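Local coordinates for protein dihydrodipicolinate synthase (Aquifex aeolicus, PDB 2EHH) that probably catalyses the condensation of pyruvate with (S)-aspartate-beta-semialdehyde to 4-hydroxy-tetrahydrodipicolinate, a step of lysine biosynthesis, working as a homotetramer, at residues Lys253-Met258 with Glu283-Tyr288; Asn207-Arg212 with Trp257-Cys262; His82-Leu87 with Tyr115-Thr120. All coordinates share one frame; numbering follows the deposited sequence.

Contact 1 of 3, residues Lys253-Met258 with Glu283-Tyr288; sequences KTACWM and EVLKKY
Leu-285 sets one methyl group in the angle between Ala-255 and Met-258, joining two helices, 250-258 and 275-287, of the small helical region that follows the TIM barrel in dihydrodipicolinate synthases. The helices are close here: the CA atoms of Ala-255 and Leu-285 are 7.8 Å apart. Along the leucine, CB of Leu-285 leaves helix 275-287 in the direction of the partner but stays 5.4 Å from SD of Met-258, beyond direct packing. CG of Leu-285 lies opposite the carbonyl carbon (chi1 -61°) and also stops short, 4.8 Å from CB of Ala-255. The branch then divides the work. CD1 of Leu-285 prolongs the chain away from CA (chi2 -174°) and makes both contacts, 3.9 Å from CB of Ala-255 and 3.8 Å from SD of Met-258. The other branch, CD2 of Leu-285, remains 4.6 Å from CB of Ala-255. The leucine also packs on Leu-239 of helix 226-242, so three helices meet around it.

Met-258 crosses Leu-285 at about a right angle. Its chain is extended beyond CG, which presents the flank of the thioether to the leucine methyl. The three touching residues are buried and wholly apolar in their meeting, held by shape and dispersion. Polar bonds tie the two segments to their surroundings: Tyr-288 OH to Tyr-235 O and Leu-239 N of helix 226-242, and Lys-253 NZ, on the barrel side, to Glu-46 in a salt bridge. On the exposed flank of helix 275-287, one turn links a charged pair: Lys-286 NZ donates to Glu-283 OE2 at 3.0 Å, taking the syn lone pair, on the side of OE1.

Contact 2 of 3, residues Asn207-Arg212 with Trp257-Cys262; sequences NNVMPR and WMLGMC
Val-209 and Leu-259 meet at about a right angle, methyl against isopropyl, and form the tight part of this contact. CD1 of Leu-259 lies 3.9 Å from CG1 of Val-209 and 4.1 Å from CB of Val-209. The valine turns CG1 to the side opposite its carbonyl carbon (chi1 -59°) and packs also on Ala-255 and Cys-256, so it is buried, while Leu-259 covers it from a partly exposed position. The looser side is that of Met-261, also partly exposed, whose SD comes only to 4.2 Å from the backbone O of Asn-208. Between Leu-259 and Met-261, Gly-260 is exposed. With positive phi (69°) it closes helix 250-258 in a Schellman motif, its N bonded to Trp-257 O at 2.8 Å. The turn brings Leu-259 and Met-261 to the same partner segment. Asn-208 sends its amide elsewhere, ND2 bonding to Ala-8 O and Val-205 O, close to the predicted pyruvate-binding Thr-44. The segment 207-212 leads from strand 201-204, the eighth of the TIM barrel, into helix 211-223, with Met-210 as N-cap; Pro-211 and Met-261 pack on helix 20-31, and Val-209 on helix 250-258.

Contact 3 of 3, residues His82-Leu87 with Tyr115-Thr120; sequences HEAVHL and YEHFKT
Ala-84 and Val-85 pack against His-117 and Thr-120 through one carbon atom each. CB of Ala-84 approaches CE1 of His-117 to 4.0 Å, oblique to the imidazole ring. That ring is carried out from its helix by a first torsion placing CG opposite the backbone N (chi1 177°), which brings CE1 to the alanine although the CB of the histidine does not aim there. Its ND1 is hydrogen-bonded to Thr-81 OG1 at the start of the partner helix, fixing the ring's rotation, while CD2 lies 3.9 Å above the centre of the Phe-118 ring. One turn further along helix 111-124, CG2 of Val-85 meets CG2 of Thr-120 at 3.9 Å, the two side chains crossing at about a right angle. Thr-120 can offer this methyl because its OG1 turns back (chi1 -63°) and donates to Glu-116 O at 2.6 Å; the same oxygen takes Thr-120 N from the opposite face of its plane. Helices 81-93 and 111-124 follow the third and fourth barrel strands, 71-75 and 98-102, and are neighbours on the TIM barrel's outside; His-117 reaches inward to Val-101, and Leu-268 and Pro-269 of the second subunit pack on Thr-120 and His-117.

Contacts 1 and 2 form one continuous region, their centres 8 Å apart: both use helix 250-258 and share Trp-257 and Met-258, and a probable hydrogen bond of 2.8 Å runs between Cys-256 O and Met-261 N. Contact 1 is fully buried among the C-terminal helices, whereas contact 2 is only partly buried and joins them to the segment that leaves the eighth barrel strand. Contact 3 stands apart, across the chain's centre and with nearest atoms about 17 Å from contact 1, wholly within the barrel's helical layer. The chemistry shifts accordingly: methyl and thioether packing in contact 1, a valine-leucine pair beside a sulfur near a backbone carbonyl in contact 2, and an imidazole and a threonine near the second subunit in contact 3.

Contact 1 of 3, residues Lys253-Met258 with Glu283-Tyr288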
loop_
_atom_site.group_PDB
_atom_site.type_symbol
_atom_site.label_atom_id
_atom_site.label_comp_id
_atom_site.label_asym_id
_atom_site.label_seq_id
_atom_site.Cartn_x
_atom_site.Cartn_y
_atom_site.Cartn_z
ATOM N N LYS A 253 14.121 24.448 2.247
ATOM C CA LYS A 253 15.264 25.124 2.847
ATOM C C LYS A 253 16.169 25.613 1.718
ATOM O O LYS A 253 16.744 26.701 1.795
ATOM C CB LYS A 253 16.036 24.190 3.785
ATOM C CG LYS A 253 17.319 24.817 4.334
ATOM C CD LYS A 253 17.904 24.039 5.513
ATOM C CE LYS A 253 17.582 24.718 6.846
ATOM N NZ LYS A 253 18.342 24.107 7.980
ATOM N N THR A 254 16.283 24.814 0.661
ATOM C CA THR A 254 17.106 25.193 -0.481
ATOM C C THR A 254 16.521 26.439 -1.154
ATOM O O THR A 254 17.258 27.324 -1.598
ATOM C CB THR A 254 17.194 24.056 -1.520
ATOM O OG1 THR A 254 17.780 22.892 -0.917
ATOM C CG2 THR A 254 18.051 24.489 -2.707
ATOM N N ALA A 255 15.194 26.507 -1.227
ATOM C CA ALA A 255 14.530 27.653 -1.841
ATOM C C ALA A 255 14.792 28.918 -1.026
ATOM O O ALA A 255 15.064 29.983 -1.586
ATOM C CB ALA A 255 13.028 27.401 -1.944
ATOM N N CYS A 256 14.695 28.800 0.294
ATOM C CA CYS A 256 14.936 29.938 1.176
ATOM C C CYS A 256 16.381 30.406 1.021
ATOM O O CYS A 256 16.662 31.601 1.105
ATOM C CB CYS A 256 14.661 29.560 2.634
ATOM S SG CYS A 256 12.912 29.232 2.994
ATOM N N TRP A 257 17.293 29.462 0.798
ATOM C CA TRP A 257 18.699 29.805 0.607
ATOM C C TRP A 257 18.827 30.621 -0.672
ATOM O O TRP A 257 19.544 31.620 -0.710
ATOM C CB TRP A 257 19.559 28.546 0.493
ATOM C CG TRP A 257 20.898 28.795 -0.140
ATOM C CD1 TRP A 257 21.961 29.462 0.406
ATOM C CD2 TRP A 257 21.308 28.394 -1.453
ATOM N NE1 TRP A 257 23.010 29.498 -0.490
ATOM C CE2 TRP A 257 22.635 28.849 -1.638
ATOM C CE3 TRP A 257 20.683 27.694 -2.494
ATOM C CZ2 TRP A 257 23.350 28.624 -2.823
ATOM C CZ3 TRP A 257 21.394 27.471 -3.673
ATOM C CH2 TRP A 257 22.714 27.935 -3.825
ATOM N N MET A 258 18.124 30.188 -1.715
ATOM C CA MET A 258 18.148 30.879 -2.997
ATOM C C MET A 258 17.623 32.304 -2.855
ATOM O O MET A 258 18.050 33.208 -3.573
ATOM C CB MET A 258 17.309 30.123 -4.027
ATOM C CG MET A 258 17.863 28.757 -4.389
ATOM S SD MET A 258 16.931 27.979 -5.715
ATOM C CE MET A 258 17.966 26.543 -6.036
ATOM N N GLU A 283 14.469 26.877 -11.474
ATOM C CA GLU A 283 13.662 27.240 -12.629
ATOM C C GLU A 283 12.214 27.511 -12.257
ATOM O O GLU A 283 11.587 28.411 -12.812
ATOM C CB GLU A 283 13.739 26.155 -13.708
ATOM C CG GLU A 283 15.045 26.181 -14.484
ATOM C CD GLU A 283 15.444 27.594 -14.891
ATOM O OE1 GLU A 283 14.637 28.277 -15.558
ATOM O OE2 GLU A 283 16.563 28.023 -14.538
ATOM N N VAL A 284 11.674 26.746 -11.315
ATOM C CA VAL A 284 10.295 26.975 -10.901
ATOM C C VAL A 284 10.180 28.321 -10.182
ATOM O O VAL A 284 9.282 29.117 -10.467
ATOM C CB VAL A 284 9.783 25.850 -9.969
ATOM C CG1 VAL A 284 8.410 26.212 -9.418
ATOM C CG2 VAL A 284 9.696 24.541 -10.741
ATOM N N LEU A 285 11.097 28.584 -9.258
ATOM C CA LEU A 285 11.060 29.844 -8.523
ATOM C C LEU A 285 11.127 31.034 -9.482
ATOM O O LEU A 285 10.456 32.048 -9.276
ATOM C CB LEU A 285 12.213 29.906 -7.523
ATOM C CG LEU A 285 12.215 28.813 -6.451
ATOM C CD1 LEU A 285 13.318 29.101 -5.444
ATOM C CD2 LEU A 285 10.869 28.766 -5.745
ATOM N N LYS A 286 11.925 30.894 -10.533
ATOM C CA LYS A 286 12.078 31.949 -11.530
ATOM C C LYS A 286 10.786 32.198 -12.302
ATOM O O LYS A 286 10.476 33.339 -12.646
ATOM C CB LYS A 286 13.211 31.596 -12.497
ATOM C CG LYS A 286 14.594 31.725 -11.872
ATOM C CD LYS A 286 15.678 31.080 -12.725
ATOM C CE LYS A 286 15.747 31.684 -14.118
ATOM N NZ LYS A 286 16.820 31.037 -14.925
ATOM N N LYS A 287 10.032 31.136 -12.574
ATOM C CA LYS A 287 8.773 31.281 -13.292
ATOM C C LYS A 287 7.809 32.103 -12.441
ATOM O O LYS A 287 6.916 32.769 -12.962
ATOM C CB LYS A 287 8.165 29.907 -13.608
ATOM C CG LYS A 287 6.742 29.967 -14.164
ATOM C CD LYS A 287 6.656 30.764 -15.471
ATOM C CE LYS A 287 6.980 29.910 -16.693
ATOM N NZ LYS A 287 5.956 28.838 -16.904
ATOM N N TYR A 288 7.997 32.054 -11.127
ATOM C CA TYR A 288 7.152 32.815 -10.215
ATOM C C TYR A 288 7.743 34.208 -10.008
ATOM O O TYR A 288 7.229 35.008 -9.224
ATOM C CB TYR A 288 7.028 32.085 -8.875
ATOM C CG TYR A 288 6.069 30.916 -8.913
ATOM C CD1 TYR A 288 4.692 31.125 -8.999
ATOM C CD2 TYR A 288 6.533 29.602 -8.875
ATOM C CE1 TYR A 288 3.800 30.054 -9.045
ATOM C CE2 TYR A 288 5.646 28.522 -8.920
ATOM C CZ TYR A 288 4.282 28.757 -9.004
ATOM O OH TYR A 288 3.402 27.696 -9.047
#

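Contact 2 of 3, residues Asn207-Arg212 with Trp257-Cys262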
loop_
_atom_site.group_PDB
_atom_site.type_symbol
_atom_site.label_atom_id
_atom_site.label_comp_id
_atom_site.label_asym_id
_atom_site.label_seq_id
_atom_site.Cartn_x
_atom_site.Cartn_y
_atom_site.Cartn_z
ATOM N N ASN A 207 4.452 28.236 2.474
ATOM C CA ASN A 207 4.375 29.513 3.175
ATOM C C ASN A 207 5.748 30.132 3.410
ATOM O O ASN A 207 5.879 31.348 3.528
ATOM C CB ASN A 207 3.703 29.320 4.536
ATOM C CG ASN A 207 2.339 29.924 4.588
ATOM O OD1 ASN A 207 1.996 30.760 3.752
ATOM N ND2 ASN A 207 1.549 29.528 5.574
ATOM N N ASN A 208 6.762 29.280 3.509
ATOM C CA ASN A 208 8.128 29.730 3.743
ATOM C C ASN A 208 8.657 30.654 2.652
ATOM O O ASN A 208 9.499 31.510 2.923
ATOM C CB ASN A 208 9.066 28.524 3.859
ATOM C CG ASN A 208 9.039 27.887 5.230
ATOM O OD1 ASN A 208 9.641 28.398 6.174
ATOM N ND2 ASN A 208 8.336 26.763 5.351
ATOM N N VAL A 209 8.164 30.490 1.427
ATOM C CA VAL A 209 8.652 31.303 0.324
ATOM C C VAL A 209 7.649 32.219 -0.369
ATOM O O VAL A 209 8.047 33.207 -0.979
ATOM C CB VAL A 209 9.347 30.421 -0.729
ATOM C CG1 VAL A 209 10.512 29.683 -0.079
ATOM C CG2 VAL A 209 8.366 29.437 -1.324
ATOM N N MET A 210 6.363 31.892 -0.297
ATOM C CA MET A 210 5.335 32.734 -0.900
ATOM C C MET A 210 4.186 32.913 0.090
ATOM O O MET A 210 3.059 32.488 -0.157
ATOM C CB MET A 210 4.832 32.128 -2.219
ATOM C CG MET A 210 5.827 32.276 -3.370
ATOM S SD MET A 210 5.203 31.728 -4.972
ATOM C CE MET A 210 4.253 33.152 -5.493
ATOM N N PRO A 211 4.468 33.561 1.233
ATOM C CA PRO A 211 3.523 33.840 2.323
ATOM C C PRO A 211 2.247 34.553 1.885
ATOM O O PRO A 211 1.138 34.164 2.263
ATOM C CB PRO A 211 4.335 34.722 3.277
ATOM C CG PRO A 211 5.749 34.370 2.977
ATOM C CD PRO A 211 5.762 34.218 1.488
ATOM N N ARG A 212 2.418 35.610 1.098
ATOM C CA ARG A 212 1.293 36.415 0.632
ATOM C C ARG A 212 0.297 35.622 -0.202
ATOM O O ARG A 212 -0.909 35.672 0.045
ATOM C CB ARG A 212 1.807 37.612 -0.174
ATOM C CG ARG A 212 2.742 38.524 0.609
ATOM C CD ARG A 212 3.323 39.614 -0.275
ATOM N NE ARG A 212 2.311 40.572 -0.706
ATOM C CZ ARG A 212 1.958 41.656 -0.020
ATOM N NH1 ARG A 212 2.539 41.934 1.143
ATOM N NH2 ARG A 212 1.023 42.468 -0.501
ATOM N N TRP A 257 17.293 29.462 0.798
ATOM C CA TRP A 257 18.699 29.805 0.607
ATOM C C TRP A 257 18.827 30.621 -0.672
ATOM O O TRP A 257 19.544 31.620 -0.710
ATOM C CB TRP A 257 19.559 28.546 0.493
ATOM C CG TRP A 257 20.898 28.795 -0.140
ATOM C CD1 TRP A 257 21.961 29.462 0.406
ATOM C CD2 TRP A 257 21.308 28.394 -1.453
ATOM N NE1 TRP A 257 23.010 29.498 -0.490
ATOM C CE2 TRP A 257 22.635 28.849 -1.638
ATOM C CE3 TRP A 257 20.683 27.694 -2.494
ATOM C CZ2 TRP A 257 23.350 28.624 -2.823
ATOM C CZ3 TRP A 257 21.394 27.471 -3.673
ATOM C CH2 TRP A 257 22.714 27.935 -3.825
ATOM N N MET A 258 18.124 30.188 -1.715
ATOM C CA MET A 258 18.148 30.879 -2.997
ATOM C C MET A 258 17.623 32.304 -2.855
ATOM O O MET A 258 18.050 33.208 -3.573
ATOM C CB MET A 258 17.309 30.123 -4.027
ATOM C CG MET A 258 17.863 28.757 -4.389
ATOM S SD MET A 258 16.931 27.979 -5.715
ATOM C CE MET A 258 17.966 26.543 -6.036
ATOM N N LEU A 259 16.687 32.497 -1.934
ATOM C CA LEU A 259 16.121 33.816 -1.690
ATOM C C LEU A 259 16.960 34.590 -0.683
ATOM O O LEU A 259 16.585 35.683 -0.266
ATOM C CB LEU A 259 14.685 33.691 -1.181
ATOM C CG LEU A 259 13.632 33.473 -2.268
ATOM C CD1 LEU A 259 12.848 32.206 -1.983
ATOM C CD2 LEU A 259 12.710 34.682 -2.319
ATOM N N GLY A 260 18.090 34.009 -0.293
ATOM C CA GLY A 260 18.988 34.652 0.655
ATOM C C GLY A 260 18.470 34.757 2.077
ATOM O O GLY A 260 18.881 35.644 2.826
ATOM N N MET A 261 17.592 33.838 2.466
ATOM C CA MET A 261 17.008 33.862 3.803
ATOM C C MET A 261 17.734 32.982 4.811
ATOM O O MET A 261 17.457 33.038 6.009
ATOM C CB MET A 261 15.541 33.445 3.718
ATOM C CG MET A 261 14.807 34.138 2.588
ATOM S SD MET A 261 13.091 33.656 2.494
ATOM C CE MET A 261 12.399 34.857 3.602
ATOM N N CYS A 262 18.659 32.165 4.329
ATOM C CA CYS A 262 19.412 31.288 5.211
ATOM C C CYS A 262 20.582 30.672 4.478
ATOM O O CYS A 262 20.698 30.785 3.256
ATOM C CB CYS A 262 18.517 30.168 5.747
ATOM S SG CYS A 262 17.962 28.993 4.477
#

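Contact 3 of 3, residues His82-Leu87 with Tyr115-Thr120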
loop_
_atom_site.group_PDB
_atom_site.type_symbol
_atom_site.label_atom_id
_atom_site.label_comp_id
_atom_site.label_asym_id
_atom_site.label_seq_id
_atom_site.Cartn_x
_atom_site.Cartn_y
_atom_site.Cartn_z
ATOM N N HIS A 82 7.123 10.858 28.391
ATOM C CA HIS A 82 7.774 11.660 29.433
ATOM C C HIS A 82 8.456 12.882 28.831
ATOM O O HIS A 82 8.292 14.007 29.304
ATOM C CB HIS A 82 8.816 10.823 30.180
ATOM C CG HIS A 82 9.347 11.483 31.419
ATOM N ND1 HIS A 82 8.616 11.573 32.583
ATOM C CD2 HIS A 82 10.531 12.091 31.668
ATOM C CE1 HIS A 82 9.329 12.208 33.500
ATOM N NE2 HIS A 82 10.495 12.532 32.969
ATOM N N GLU A 83 9.229 12.643 27.781
ATOM C CA GLU A 83 9.948 13.699 27.086
ATOM C C GLU A 83 8.998 14.736 26.480
ATOM O O GLU A 83 9.234 15.942 26.582
ATOM C CB GLU A 83 10.819 13.068 25.998
ATOM C CG GLU A 83 11.347 14.024 24.947
ATOM C CD GLU A 83 12.195 13.315 23.903
ATOM O OE1 GLU A 83 13.401 13.093 24.152
ATOM O OE2 GLU A 83 11.647 12.963 22.836
ATOM N N ALA A 84 7.925 14.267 25.850
ATOM C CA ALA A 84 6.957 15.175 25.242
ATOM C C ALA A 84 6.300 16.054 26.311
ATOM O O ALA A 84 5.988 17.218 26.058
ATOM C CB ALA A 84 5.887 14.382 24.481
ATOM N N VAL A 85 6.077 15.495 27.498
ATOM C CA VAL A 85 5.470 16.269 28.574
ATOM C C VAL A 85 6.407 17.406 28.976
ATOM O O VAL A 85 5.992 18.564 29.067
ATOM C CB VAL A 85 5.187 15.403 29.820
ATOM C CG1 VAL A 85 4.780 16.290 30.992
ATOM C CG2 VAL A 85 4.073 14.410 29.521
ATOM N N HIS A 86 7.672 17.076 29.210
ATOM C CA HIS A 86 8.645 18.086 29.607
ATOM C C HIS A 86 8.796 19.214 28.597
ATOM O O HIS A 86 8.784 20.385 28.966
ATOM C CB HIS A 86 10.011 17.446 29.874
ATOM C CG HIS A 86 10.117 16.797 31.220
ATOM N ND1 HIS A 86 11.328 16.511 31.817
ATOM C CD2 HIS A 86 9.165 16.381 32.090
ATOM C CE1 HIS A 86 11.118 15.950 32.994
ATOM N NE2 HIS A 86 9.812 15.859 33.184
ATOM N N LEU A 87 8.927 18.869 27.321
ATOM C CA LEU A 87 9.084 19.887 26.290
ATOM C C LEU A 87 7.819 20.728 26.141
ATOM O O LEU A 87 7.888 21.928 25.894
ATOM C CB LEU A 87 9.445 19.235 24.951
ATOM C CG LEU A 87 9.887 20.189 23.839
ATOM C CD1 LEU A 87 10.987 21.112 24.350
ATOM C CD2 LEU A 87 10.379 19.384 22.644
ATOM N N TYR A 115 -3.826 7.207 22.953
ATOM C CA TYR A 115 -4.745 7.919 23.840
ATOM C C TYR A 115 -4.007 8.361 25.103
ATOM O O TYR A 115 -4.023 9.539 25.469
ATOM C CB TYR A 115 -5.918 7.010 24.226
ATOM C CG TYR A 115 -6.767 7.543 25.359
ATOM C CD1 TYR A 115 -7.601 8.648 25.181
ATOM C CD2 TYR A 115 -6.732 6.942 26.616
ATOM C CE1 TYR A 115 -8.383 9.138 26.231
ATOM C CE2 TYR A 115 -7.509 7.422 27.671
ATOM C CZ TYR A 115 -8.332 8.517 27.473
ATOM O OH TYR A 115 -9.113 8.974 28.512
ATOM N N GLU A 116 -3.351 7.418 25.767
ATOM C CA GLU A 116 -2.628 7.753 26.994
ATOM C C GLU A 116 -1.506 8.760 26.760
ATOM O O GLU A 116 -1.214 9.581 27.629
ATOM C CB GLU A 116 -2.087 6.483 27.657
ATOM C CG GLU A 116 -3.196 5.553 28.120
ATOM C CD GLU A 116 -2.707 4.440 29.022
ATOM O OE1 GLU A 116 -3.486 3.491 29.261
ATOM O OE2 GLU A 116 -1.553 4.516 29.499
ATOM N N HIS A 117 -0.889 8.711 25.583
ATOM C CA HIS A 117 0.186 9.641 25.246
ATOM C C HIS A 117 -0.330 11.081 25.249
ATOM O O HIS A 117 0.139 11.930 26.013
ATOM C CB HIS A 117 0.750 9.304 23.859
ATOM C CG HIS A 117 1.812 10.246 23.382
ATOM N ND1 HIS A 117 3.096 10.246 23.889
ATOM C CD2 HIS A 117 1.788 11.205 22.426
ATOM C CE1 HIS A 117 3.815 11.159 23.261
ATOM N NE2 HIS A 117 3.043 11.757 22.368
ATOM N N PHE A 118 -1.305 11.347 24.391
ATOM C CA PHE A 118 -1.871 12.680 24.275
ATOM C C PHE A 118 -2.608 13.119 25.530
ATOM O O PHE A 118 -2.565 14.293 25.900
ATOM C CB PHE A 118 -2.795 12.745 23.059
ATOM C CG PHE A 118 -2.056 12.769 21.748
ATOM C CD1 PHE A 118 -1.465 13.943 21.289
ATOM C CD2 PHE A 118 -1.918 11.610 20.991
ATOM C CE1 PHE A 118 -0.740 13.966 20.094
ATOM C CE2 PHE A 118 -1.198 11.619 19.793
ATOM C CZ PHE A 118 -0.607 12.800 19.346
ATOM N N LYS A 119 -3.276 12.179 26.187
ATOM C CA LYS A 119 -4.007 12.491 27.408
ATOM C C LYS A 119 -3.013 12.943 28.479
ATOM O O LYS A 119 -3.212 13.964 29.139
ATOM C CB LYS A 119 -4.771 11.259 27.892
ATOM C CG LYS A 119 -5.721 11.517 29.051
ATOM C CD LYS A 119 -6.301 10.207 29.570
ATOM C CE LYS A 119 -7.504 10.437 30.476
ATOM N NZ LYS A 119 -7.184 11.293 31.650
ATOM N N THR A 120 -1.937 12.179 28.636
ATOM C CA THR A 120 -0.912 12.497 29.626
ATOM C C THR A 120 -0.344 13.896 29.423
ATOM O O THR A 120 -0.264 14.687 30.367
ATOM C CB THR A 120 0.226 11.453 29.590
ATOM O OG1 THR A 120 -0.309 10.173 29.947
ATOM C CG2 THR A 120 1.341 11.821 30.576
#